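Local coordinates for protein glycosyltransferase Gtf1 (PDB 4PQG) that belongs to the GT-B glycosyltransferases, joining Rossmann-like domains to an extended antiparallel beta-sheet domain, and is modelled with uridine-5'-diphosphate in a pocket, at residues Leu93-Gly98 with Ser151-Cys156; Arg111-Phe114 with Lys119-Thr122; Val121-Val126 with Asp131-Ala136; Ala136-Val139 with Leu144-Lys147. All coordinates share one frame; numbering follows the deposited sequence.

Interaction 1. Residues Leu93-Gly98 with Ser151-Cys156; sequences LAYFGG and SYTRYC
Thr153 is the first residue of 151-156 to meet Tyr95, at the tyrosine's hydroxyl end. Its OG1 is trans to the backbone N (chi1 -170°), and this brings the oxygen to a water shared with the phenol. That water is 2.7 Å from Tyr95 OH, while its bond to Thr153 OG1 is weak at 3.3 Å. Threonine suits this place, since it supplies a hydroxyl near the phenol oxygen. Next comes Arg154, which opens strand 154-163. Its CB touches Tyr95 OH at 3.7 Å, and a bend at chi3 (70°) turns the guanidinium back along the tyrosine. Tyr95 CE1 lies 3.7 Å above the guanidinium plane, over its centre, but the two planes are inclined at 50°, so this is a leaning contact and not a flat stack. Beyond the contact, Arg154 NH1 forms a salt bridge with Asp148, and the arginine makes a cation-pi contact with Tyr175. Tyr95 ties the loop after helix 89-93 to the start of strand 154-163, while its neighbour Phe96 packs on Tyr138. Asp148 is shared by Arg154 and Arg146 and probably offsets both charges, so Arg154 may offer Tyr95 mainly a flat surface; the phenol oxygen is bonded to one ordered water.

Interaction 2. Residues Arg111-Phe114 with Lys119-Thr122; sequences RVFF and KFVT
The Phe114 ring carries Lys119 over one face, with NZ 3.7 Å from the ring centroid and only 7° off the normal, a well-centred cation-pi contact; Phe120 CA sits at the ring's edge. Lys119 reaches this point by a long chain that bends at its end, and the same NZ is hydrogen-bonded to Gly97 O. The Arg111 guanidinium is covered on one face by Phe120, whose CE1 lies 3.4 Å above the plane toward the rim, with ring and guanidinium tilted by 18°. Phe120 CG stands between its backbone N and carbonyl carbon (chi1 63°), which swings the ring toward Arg111 CD, 3.5 Å from CD1. From NE, Arg111 also gives a weak, bent bond to Thr122 OG1 (2.8 Å). Phe113 runs beside Phe120 in an oblique aromatic pair. On the other face of this antiparallel hairpin, Val121 CG2 packs on Phe114 CE2 at 3.8 Å. Val112 and Val121 form the hydrogen-bonded pair, with Val112 N to Val121 O at 2.7 Å and Val121 N to Val112 O at 3.0 Å. Lys119 thus places its ammonium over the Phe114 face and bonds Gly97 O, while Arg111 turns a face of its guanidinium to the Phe120 CE1 side and bonds Thr122 OG1 only weakly.

Interaction 3. Residues Val121-Val126 with Asp131-Ala136; sequences VTCYLV and DLVQHA
A beta bulge interrupts the antiparallel hairpin of strands 119-125 and 133-140, where Tyr124 pairs with His135 but Leu125 already pairs with Val133. Gln134 is the extra residue, and the chain turns a corner there. Three backbone bonds hold the hairpin through this shift: Tyr124 N to His135 O (2.9 Å), Gln134 N to Tyr124 O (2.9 Å) and Val126 N to Leu132 O (3.0 Å). The last approaches Leu132 O from above the carbonyl plane, 38° out of it. Gln134 NE2 bonds Leu52 O, outside the hairpin, while His135 N has no partner in the model, consistent with the broken register.

Small and branched apolar residues fill the face shared by Cys123, Leu125, Val133 and Ala136. Cys123 CB meets Val133 CG1 at 3.8 Å, and Leu125 CD2 meets Val133 CG2 at 4.0 Å. Compact side chains suit this face because helix 89-93 lies against it, with Val92 touching Cys123, Val133 and Ala136. Near the turn, Val126 CG2 rests on Leu132 CB.

The opposite face carries two flat residues. The Tyr124 and His135 rings are almost parallel, with planes 4° apart, but are slid so far that they barely overlap. A chi1 of 80° brings the imidazole under Tyr124 CB and the near side of its ring. Tyr124 CB makes a CH-pi contact over the imidazole, and Tyr124 CD2 stands 3.3 Å above the imidazole plane, toward its rim, with His135 NE2 3.4 Å away.

Interaction 4. Residues Ala136-Val139 with Leu144-Lys147; sequences AEYV and LIRK
Glu137 and Lys147 make the charged part of this contact, a salt bridge with Glu137 OE2 3.4 Å from Lys147 NZ. The two face each other in a non-hydrogen-bonded pair, and both side chains are extended beyond CG, side by side and pointing the same way. Their stems also pack, with CG of Glu137 and CG of Lys147 3.8 Å apart, and Glu137 OE2 lies against Lys147 CE (3.1 Å) as well as NZ. Long aliphatic stems with charged ends suit two partly exposed positions.

Apolar contacts flank the salt bridge. Leu144 CD1 lies along three residues of the neighbouring strand, touching Glu137 CB at 3.7 Å, Tyr138 O, and Val139 CG2 at 4.2 Å. On the other face, Tyr138 CG lies opposite its backbone N (chi1 -176°), and the ring meets Ile145 edge-on, CD2 being 4.1 Å from CB. Tyr138 also meets the Phe96 ring. Arg146 shares this face, but its guanidinium leads away to a salt bridge with Asp148.

Two backbone bonds pair the strands: Tyr138 N to Arg146 O at 2.8 Å and Ile145 N to Tyr138 O at 2.9 Å. Tyr138 thus has two residues, Ile145 and Arg146, opposite it. That is a classic beta bulge, here set in the hairpin of strands 133-140 and 143-150 within the extended antiparallel sheet.

How the interactions relate
From the N terminus, the chain leaves helix 89-93 through the loop of interaction 1, and that contact closes only when strand 154-163 begins. The three hairpin contacts all fall within this long excursion. They follow one another without crossing: interaction 2 closes the turn between strands 109-114 and 119-125, interaction 3 takes over at Val121 and Thr122, and interaction 4 continues from Ala136. Together they join four consecutive strands of the large antiparallel sheet. Interactions 2 and 4 also meet directly, through probable hydrogen bonds from Glu137 N to Thr122 O and Val139 N to Phe120 O. Phe96 packs on Val121, Ala136 and Tyr138, laying the loop across the sheet.

Interaction 1. Residues Leu93-Gly98 with Ser151-Cys156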
loop_
_atom_site.group_PDB
_atom_site.type_symbol
_atom_site.label_atom_id
_atom_site.label_comp_id
_atom_site.label_asym_id
_atom_site.label_seq_id
_atom_site.Cartn_x
_atom_site.Cartn_y
_atom_site.Cartn_z
ATOM N N LEU A 93 26.681 17.156 10.386
ATOM C CA LEU A 93 27.218 18.060 11.402
ATOM C C LEU A 93 27.745 19.378 10.808
ATOM O O LEU A 93 27.880 20.377 11.528
ATOM C CB LEU A 93 28.289 17.362 12.247
ATOM C CG LEU A 93 27.867 16.116 13.046
ATOM C CD1 LEU A 93 29.059 15.453 13.743
ATOM C CD2 LEU A 93 26.732 16.402 14.039
ATOM N N ALA A 94 28.014 19.381 9.500
ATOM C CA ALA A 94 28.433 20.589 8.781
ATOM C C ALA A 94 27.317 21.644 8.719
ATOM O O ALA A 94 27.586 22.835 8.585
ATOM C CB ALA A 94 28.903 20.237 7.370
ATOM N N TYR A 95 26.066 21.202 8.801
ATOM C CA TYR A 95 24.929 22.131 8.831
ATOM C C TYR A 95 24.818 22.843 10.189
ATOM O O TYR A 95 24.244 23.927 10.293
ATOM C CB TYR A 95 23.625 21.402 8.508
ATOM C CG TYR A 95 23.465 20.989 7.054
ATOM C CD1 TYR A 95 22.789 21.808 6.140
ATOM C CD2 TYR A 95 23.981 19.775 6.593
ATOM C CE1 TYR A 95 22.645 21.430 4.804
ATOM C CE2 TYR A 95 23.850 19.390 5.263
ATOM C CZ TYR A 95 23.173 20.217 4.372
ATOM O OH TYR A 95 23.013 19.823 3.052
ATOM N N PHE A 96 25.371 22.226 11.227
ATOM C CA PHE A 96 25.305 22.788 12.569
ATOM C C PHE A 96 26.698 23.270 12.979
ATOM O O PHE A 96 27.694 22.911 12.356
ATOM C CB PHE A 96 24.700 21.760 13.541
ATOM C CG PHE A 96 23.434 21.108 13.015
ATOM C CD1 PHE A 96 22.213 21.799 13.009
ATOM C CD2 PHE A 96 23.459 19.811 12.492
ATOM C CE1 PHE A 96 21.052 21.202 12.519
ATOM C CE2 PHE A 96 22.298 19.220 11.994
ATOM C CZ PHE A 96 21.095 19.914 12.005
ATOM N N GLY A 97 26.773 24.122 13.991
ATOM C CA GLY A 97 28.075 24.622 14.452
ATOM C C GLY A 97 29.005 23.511 14.905
ATOM O O GLY A 97 28.550 22.435 15.280
ATOM N N GLY A 98 30.309 23.774 14.873
ATOM C CA GLY A 98 31.314 22.761 15.212
ATOM C C GLY A 98 31.518 22.543 16.699
ATOM O O GLY A 98 30.729 23.009 17.523
ATOM N N SER A 151 18.559 13.217 1.505
ATOM C CA SER A 151 18.728 12.137 0.501
ATOM C C SER A 151 20.212 12.179 0.127
ATOM O O SER A 151 21.036 11.749 0.923
ATOM C CB SER A 151 17.806 12.305 -0.714
ATOM O OG SER A 151 17.914 13.602 -1.296
ATOM N N TYR A 152 20.563 12.750 -1.026
ATOM C CA TYR A 152 21.987 13.047 -1.314
ATOM C C TYR A 152 22.376 14.449 -0.825
ATOM O O TYR A 152 23.554 14.799 -0.798
ATOM C CB TYR A 152 22.325 12.863 -2.794
ATOM C CG TYR A 152 21.487 13.680 -3.779
ATOM C CD1 TYR A 152 21.935 14.918 -4.269
ATOM C CD2 TYR A 152 20.270 13.191 -4.256
ATOM C CE1 TYR A 152 21.168 15.645 -5.182
ATOM C CE2 TYR A 152 19.507 13.904 -5.173
ATOM C CZ TYR A 152 19.956 15.125 -5.639
ATOM O OH TYR A 152 19.160 15.807 -6.547
ATOM N N THR A 153 21.367 15.242 -0.452
ATOM C CA THR A 153 21.567 16.523 0.227
ATOM C C THR A 153 20.311 16.794 1.057
ATOM O O THR A 153 19.350 16.025 0.988
ATOM C CB THR A 153 21.850 17.675 -0.762
ATOM O OG1 THR A 153 22.261 18.839 -0.036
ATOM C CG2 THR A 153 20.622 17.997 -1.617
ATOM N N ARG A 154 20.313 17.875 1.836
ATOM C CA ARG A 154 19.108 18.268 2.576
ATOM C C ARG A 154 18.013 18.739 1.636
ATOM O O ARG A 154 18.194 19.699 0.904
ATOM C CB ARG A 154 19.418 19.360 3.596
ATOM C CG ARG A 154 18.162 19.910 4.273
ATOM C CD ARG A 154 18.530 20.978 5.278
ATOM N NE ARG A 154 19.020 22.192 4.633
ATOM C CZ ARG A 154 19.438 23.259 5.303
ATOM N NH1 ARG A 154 19.417 23.242 6.640
ATOM N NH2 ARG A 154 19.852 24.351 4.644
ATOM N N TYR A 155 16.865 18.064 1.675
ATOM C CA TYR A 155 15.739 18.450 0.853
ATOM C C TYR A 155 14.610 19.199 1.601
ATOM O O TYR A 155 13.816 19.873 0.966
ATOM C CB TYR A 155 15.184 17.235 0.089
ATOM C CG TYR A 155 14.603 16.114 0.953
ATOM C CD1 TYR A 155 13.265 16.143 1.392
ATOM C CD2 TYR A 155 15.371 15.007 1.278
ATOM C CE1 TYR A 155 12.733 15.100 2.147
ATOM C CE2 TYR A 155 14.857 13.964 2.039
ATOM C CZ TYR A 155 13.543 14.012 2.470
ATOM O OH TYR A 155 13.076 12.950 3.206
ATOM N N CYS A 156 14.559 19.074 2.930
ATOM C CA CYS A 156 13.525 19.710 3.755
ATOM C C CYS A 156 14.070 20.089 5.140
ATOM O O CYS A 156 14.878 19.338 5.729
ATOM C CB CYS A 156 12.312 18.759 3.895
ATOM S SG CYS A 156 11.004 19.318 5.015
HETATM O O HOH W 1 22.387 21.871 1.361
#

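Interaction 2. Residues Arg111-Phe114 with Lys119-Thr122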
loop_
_atom_site.group_PDB
_atom_site.type_symbol
_atom_site.label_atom_id
_atom_site.label_comp_id
_atom_site.label_asym_id
_atom_site.label_seq_id
_atom_site.Cartn_x
_atom_site.Cartn_y
_atom_site.Cartn_z
ATOM N N ARG A 111 23.195 10.516 19.141
ATOM C CA ARG A 111 23.175 11.855 19.688
ATOM C C ARG A 111 24.594 12.386 19.821
ATOM O O ARG A 111 25.451 11.744 20.438
ATOM C CB ARG A 111 22.433 11.890 21.023
ATOM C CG ARG A 111 22.180 13.297 21.517
ATOM C CD ARG A 111 21.044 13.338 22.511
ATOM N NE ARG A 111 19.767 12.996 21.888
ATOM C CZ ARG A 111 18.606 12.966 22.536
ATOM N NH1 ARG A 111 18.562 13.257 23.834
ATOM N NH2 ARG A 111 17.494 12.647 21.885
ATOM N N VAL A 112 24.825 13.554 19.225
ATOM C CA VAL A 112 26.121 14.198 19.199
ATOM C C VAL A 112 26.065 15.425 20.102
ATOM O O VAL A 112 25.245 16.340 19.910
ATOM C CB VAL A 112 26.533 14.548 17.753
ATOM C CG1 VAL A 112 27.829 15.352 17.705
ATOM C CG2 VAL A 112 26.652 13.277 16.923
ATOM N N PHE A 113 26.926 15.411 21.116
ATOM C CA PHE A 113 26.975 16.466 22.112
ATOM C C PHE A 113 28.114 17.422 21.808
ATOM O O PHE A 113 29.071 17.076 21.113
ATOM C CB PHE A 113 27.117 15.880 23.520
ATOM C CG PHE A 113 25.907 15.113 23.991
ATOM C CD1 PHE A 113 24.841 15.769 24.605
ATOM C CD2 PHE A 113 25.834 13.730 23.834
ATOM C CE1 PHE A 113 23.728 15.064 25.046
ATOM C CE2 PHE A 113 24.723 13.021 24.279
ATOM C CZ PHE A 113 23.674 13.690 24.889
ATOM N N PHE A 114 27.981 18.635 22.326
ATOM C CA PHE A 114 28.935 19.692 22.087
ATOM C C PHE A 114 29.436 20.273 23.413
ATOM O O PHE A 114 28.847 20.031 24.481
ATOM C CB PHE A 114 28.314 20.765 21.184
ATOM C CG PHE A 114 28.025 20.279 19.785
ATOM C CD1 PHE A 114 28.937 20.488 18.756
ATOM C CD2 PHE A 114 26.843 19.595 19.493
ATOM C CE1 PHE A 114 28.684 20.029 17.469
ATOM C CE2 PHE A 114 26.586 19.139 18.205
ATOM C CZ PHE A 114 27.512 19.348 17.197
ATOM N N LYS A 119 23.626 22.926 23.364
ATOM C CA LYS A 119 23.214 22.368 22.085
ATOM C C LYS A 119 23.629 20.910 21.848
ATOM O O LYS A 119 24.733 20.507 22.203
ATOM C CB LYS A 119 23.650 23.286 20.925
ATOM C CG LYS A 119 24.996 22.981 20.269
ATOM C CD LYS A 119 25.453 24.143 19.387
ATOM C CE LYS A 119 26.656 23.792 18.519
ATOM N NZ LYS A 119 26.315 23.021 17.284
ATOM N N PHE A 120 22.720 20.125 21.271
ATOM C CA PHE A 120 23.057 18.809 20.725
ATOM C C PHE A 120 22.283 18.485 19.440
ATOM O O PHE A 120 21.237 19.080 19.171
ATOM C CB PHE A 120 22.910 17.686 21.770
ATOM C CG PHE A 120 21.512 17.484 22.298
ATOM C CD1 PHE A 120 20.579 16.714 21.593
ATOM C CD2 PHE A 120 21.142 18.005 23.540
ATOM C CE1 PHE A 120 19.296 16.509 22.099
ATOM C CE2 PHE A 120 19.861 17.797 24.052
ATOM C CZ PHE A 120 18.936 17.049 23.327
ATOM N N VAL A 121 22.819 17.554 18.657
ATOM C CA VAL A 121 22.201 17.098 17.421
ATOM C C VAL A 121 21.900 15.615 17.577
ATOM O O VAL A 121 22.774 14.839 17.989
ATOM C CB VAL A 121 23.141 17.301 16.209
ATOM C CG1 VAL A 121 22.500 16.792 14.930
ATOM C CG2 VAL A 121 23.520 18.767 16.057
ATOM N N THR A 122 20.664 15.220 17.276
ATOM C CA THR A 122 20.321 13.802 17.223
ATOM C C THR A 122 20.189 13.379 15.765
ATOM O O THR A 122 19.377 13.939 15.010
ATOM C CB THR A 122 19.038 13.500 18.020
ATOM O OG1 THR A 122 19.152 14.070 19.331
ATOM C CG2 THR A 122 18.800 11.990 18.129
HETATM O O HOH W 2 25.769 19.459 24.272
#

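Interaction 3. Residues Val121-Val126 with Asp131-Ala136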
loop_
_atom_site.group_PDB
_atom_site.type_symbol
_atom_site.label_atom_id
_atom_site.label_comp_id
_atom_site.label_asym_id
_atom_site.label_seq_id
_atom_site.Cartn_x
_atom_site.Cartn_y
_atom_site.Cartn_z
ATOM N N VAL A 121 22.819 17.554 18.657
ATOM C CA VAL A 121 22.201 17.098 17.421
ATOM C C VAL A 121 21.900 15.615 17.577
ATOM O O VAL A 121 22.774 14.839 17.989
ATOM C CB VAL A 121 23.141 17.301 16.209
ATOM C CG1 VAL A 121 22.500 16.792 14.930
ATOM C CG2 VAL A 121 23.520 18.767 16.057
ATOM N N THR A 122 20.664 15.220 17.276
ATOM C CA THR A 122 20.321 13.802 17.223
ATOM C C THR A 122 20.189 13.379 15.765
ATOM O O THR A 122 19.377 13.939 15.010
ATOM C CB THR A 122 19.038 13.500 18.020
ATOM O OG1 THR A 122 19.152 14.070 19.331
ATOM C CG2 THR A 122 18.800 11.990 18.129
ATOM N N CYS A 123 21.019 12.419 15.363
ATOM C CA CYS A 123 20.956 11.846 14.031
ATOM C C CYS A 123 20.186 10.539 14.039
ATOM O O CYS A 123 20.373 9.684 14.924
ATOM C CB CYS A 123 22.354 11.600 13.460
ATOM S SG CYS A 123 23.367 13.084 13.238
ATOM N N TYR A 124 19.327 10.390 13.038
ATOM C CA TYR A 124 18.574 9.167 12.840
ATOM C C TYR A 124 19.137 8.440 11.636
ATOM O O TYR A 124 18.949 8.844 10.485
ATOM C CB TYR A 124 17.071 9.457 12.725
ATOM C CG TYR A 124 16.491 9.960 14.033
ATOM C CD1 TYR A 124 15.887 9.083 14.937
ATOM C CD2 TYR A 124 16.598 11.308 14.395
ATOM C CE1 TYR A 124 15.371 9.543 16.148
ATOM C CE2 TYR A 124 16.098 11.773 15.604
ATOM C CZ TYR A 124 15.489 10.890 16.474
ATOM O OH TYR A 124 14.982 11.363 17.663
ATOM N N LEU A 125 19.859 7.365 11.925
ATOM C CA LEU A 125 20.608 6.616 10.928
ATOM C C LEU A 125 19.713 5.709 10.114
ATOM O O LEU A 125 18.731 5.177 10.641
ATOM C CB LEU A 125 21.704 5.779 11.614
ATOM C CG LEU A 125 22.743 6.580 12.402
ATOM C CD1 LEU A 125 23.294 5.743 13.548
ATOM C CD2 LEU A 125 23.849 7.081 11.487
ATOM N N VAL A 126 20.054 5.538 8.834
ATOM C CA VAL A 126 19.346 4.610 7.959
ATOM C C VAL A 126 19.571 3.204 8.510
ATOM O O VAL A 126 18.632 2.421 8.629
ATOM C CB VAL A 126 19.860 4.681 6.495
ATOM C CG1 VAL A 126 19.124 3.703 5.584
ATOM C CG2 VAL A 126 19.710 6.084 5.937
ATOM N N ASP A 131 26.912 4.933 8.670
ATOM C CA ASP A 131 26.874 6.334 9.076
ATOM C C ASP A 131 25.988 7.220 8.169
ATOM O O ASP A 131 26.142 8.445 8.155
ATOM C CB ASP A 131 28.298 6.905 9.237
ATOM C CG ASP A 131 28.991 7.177 7.910
ATOM O OD1 ASP A 131 28.536 6.686 6.847
ATOM O OD2 ASP A 131 30.009 7.897 7.931
ATOM N N LEU A 132 25.065 6.601 7.428
ATOM C CA LEU A 132 24.103 7.347 6.597
ATOM C C LEU A 132 22.979 7.919 7.469
ATOM O O LEU A 132 22.443 7.216 8.341
ATOM C CB LEU A 132 23.547 6.458 5.472
ATOM C CG LEU A 132 24.564 5.772 4.536
ATOM C CD1 LEU A 132 23.874 4.835 3.549
ATOM C CD2 LEU A 132 25.435 6.770 3.783
ATOM N N VAL A 133 22.630 9.193 7.253
ATOM C CA VAL A 133 21.677 9.896 8.125
ATOM C C VAL A 133 20.428 10.358 7.366
ATOM O O VAL A 133 20.517 11.188 6.465
ATOM C CB VAL A 133 22.315 11.099 8.840
ATOM C CG1 VAL A 133 21.307 11.764 9.775
ATOM C CG2 VAL A 133 23.548 10.665 9.631
ATOM N N GLN A 134 19.280 9.814 7.765
ATOM C CA GLN A 134 17.998 10.025 7.085
ATOM C C GLN A 134 17.450 11.398 7.482
ATOM O O GLN A 134 16.980 12.141 6.632
ATOM C CB GLN A 134 17.017 8.878 7.432
ATOM C CG GLN A 134 15.621 8.948 6.815
ATOM C CD GLN A 134 14.648 9.794 7.637
ATOM O OE1 GLN A 134 14.705 9.799 8.879
ATOM N NE2 GLN A 134 13.746 10.513 6.952
ATOM N N HIS A 135 17.513 11.712 8.773
ATOM C CA HIS A 135 17.158 13.044 9.277
ATOM C C HIS A 135 17.845 13.336 10.583
ATOM O O HIS A 135 18.346 12.419 11.234
ATOM C CB HIS A 135 15.637 13.236 9.352
ATOM C CG HIS A 135 14.978 12.613 10.553
ATOM N ND1 HIS A 135 14.604 11.325 10.584
ATOM C CD2 HIS A 135 14.562 13.171 11.762
ATOM C CE1 HIS A 135 14.003 11.057 11.752
ATOM N NE2 HIS A 135 13.966 12.191 12.472
ATOM N N ALA A 136 17.891 14.614 10.960
ATOM C CA ALA A 136 18.616 15.084 12.152
ATOM C C ALA A 136 17.808 16.150 12.852
ATOM O O ALA A 136 17.084 16.916 12.200
ATOM C CB ALA A 136 19.975 15.647 11.767
#

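Interaction 4. Residues Ala136-Val139 with Leu144-Lys147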
loop_
_atom_site.group_PDB
_atom_site.type_symbol
_atom_site.label_atom_id
_atom_site.label_comp_id
_atom_site.label_asym_id
_atom_site.label_seq_id
_atom_site.Cartn_x
_atom_site.Cartn_y
_atom_site.Cartn_z
ATOM N N ALA A 136 17.891 14.614 10.960
ATOM C CA ALA A 136 18.616 15.084 12.152
ATOM C C ALA A 136 17.808 16.150 12.852
ATOM O O ALA A 136 17.084 16.916 12.200
ATOM C CB ALA A 136 19.975 15.647 11.767
ATOM N N GLU A 137 17.948 16.203 14.173
ATOM C CA GLU A 137 17.217 17.126 15.031
ATOM C C GLU A 137 18.180 18.023 15.809
ATOM O O GLU A 137 19.123 17.526 16.433
ATOM C CB GLU A 137 16.312 16.336 15.992
ATOM C CG GLU A 137 15.398 15.369 15.236
ATOM C CD GLU A 137 14.308 14.749 16.079
ATOM O OE1 GLU A 137 14.379 14.867 17.315
ATOM O OE2 GLU A 137 13.391 14.116 15.489
ATOM N N TYR A 138 17.944 19.334 15.766
ATOM C CA TYR A 138 18.784 20.301 16.488
ATOM C C TYR A 138 18.070 20.852 17.696
ATOM O O TYR A 138 16.997 21.442 17.579
ATOM C CB TYR A 138 19.200 21.472 15.606
ATOM C CG TYR A 138 20.143 22.466 16.281
ATOM C CD1 TYR A 138 21.528 22.218 16.347
ATOM C CD2 TYR A 138 19.661 23.667 16.829
ATOM C CE1 TYR A 138 22.394 23.136 16.943
ATOM C CE2 TYR A 138 20.514 24.589 17.433
ATOM C CZ TYR A 138 21.874 24.321 17.487
ATOM O OH TYR A 138 22.720 25.234 18.076
ATOM N N VAL A 139 18.707 20.696 18.848
ATOM C CA VAL A 139 18.078 21.027 20.122
ATOM C C VAL A 139 18.930 22.063 20.849
ATOM O O VAL A 139 20.156 21.924 20.930
ATOM C CB VAL A 139 17.874 19.758 20.991
ATOM C CG1 VAL A 139 17.165 20.097 22.287
ATOM C CG2 VAL A 139 17.084 18.693 20.237
ATOM N N LEU A 144 13.688 21.654 20.895
ATOM C CA LEU A 144 13.849 21.313 19.494
ATOM C C LEU A 144 13.548 22.532 18.625
ATOM O O LEU A 144 12.480 23.110 18.706
ATOM C CB LEU A 144 12.922 20.164 19.139
ATOM C CG LEU A 144 12.851 19.669 17.699
ATOM C CD1 LEU A 144 14.175 19.098 17.247
ATOM C CD2 LEU A 144 11.772 18.592 17.634
ATOM N N ILE A 145 14.503 22.885 17.780
ATOM C CA ILE A 145 14.486 24.112 17.000
ATOM C C ILE A 145 14.383 23.835 15.489
ATOM O O ILE A 145 13.798 24.604 14.755
ATOM C CB ILE A 145 15.755 24.945 17.364
ATOM C CG1 ILE A 145 15.624 25.519 18.784
ATOM C CG2 ILE A 145 16.059 26.060 16.368
ATOM C CD1 ILE A 145 14.277 26.162 19.069
ATOM N N ARG A 146 14.975 22.748 15.023
ATOM C CA ARG A 146 14.996 22.448 13.590
ATOM C C ARG A 146 15.209 20.966 13.372
ATOM O O ARG A 146 15.968 20.315 14.115
ATOM C CB ARG A 146 16.095 23.244 12.864
ATOM C CG ARG A 146 15.949 23.266 11.336
ATOM C CD ARG A 146 17.001 24.177 10.688
ATOM N NE ARG A 146 18.146 23.467 10.120
ATOM C CZ ARG A 146 19.341 24.011 9.866
ATOM N NH1 ARG A 146 19.605 25.287 10.154
ATOM N NH2 ARG A 146 20.291 23.268 9.323
ATOM N N LYS A 147 14.515 20.441 12.366
ATOM C CA LYS A 147 14.757 19.107 11.837
ATOM C C LYS A 147 15.088 19.196 10.362
ATOM O O LYS A 147 14.345 19.821 9.586
ATOM C CB LYS A 147 13.528 18.207 11.986
ATOM C CG LYS A 147 13.185 17.791 13.395
ATOM C CD LYS A 147 12.174 16.649 13.387
ATOM C CE LYS A 147 11.489 16.509 14.744
ATOM N NZ LYS A 147 10.386 15.491 14.755
#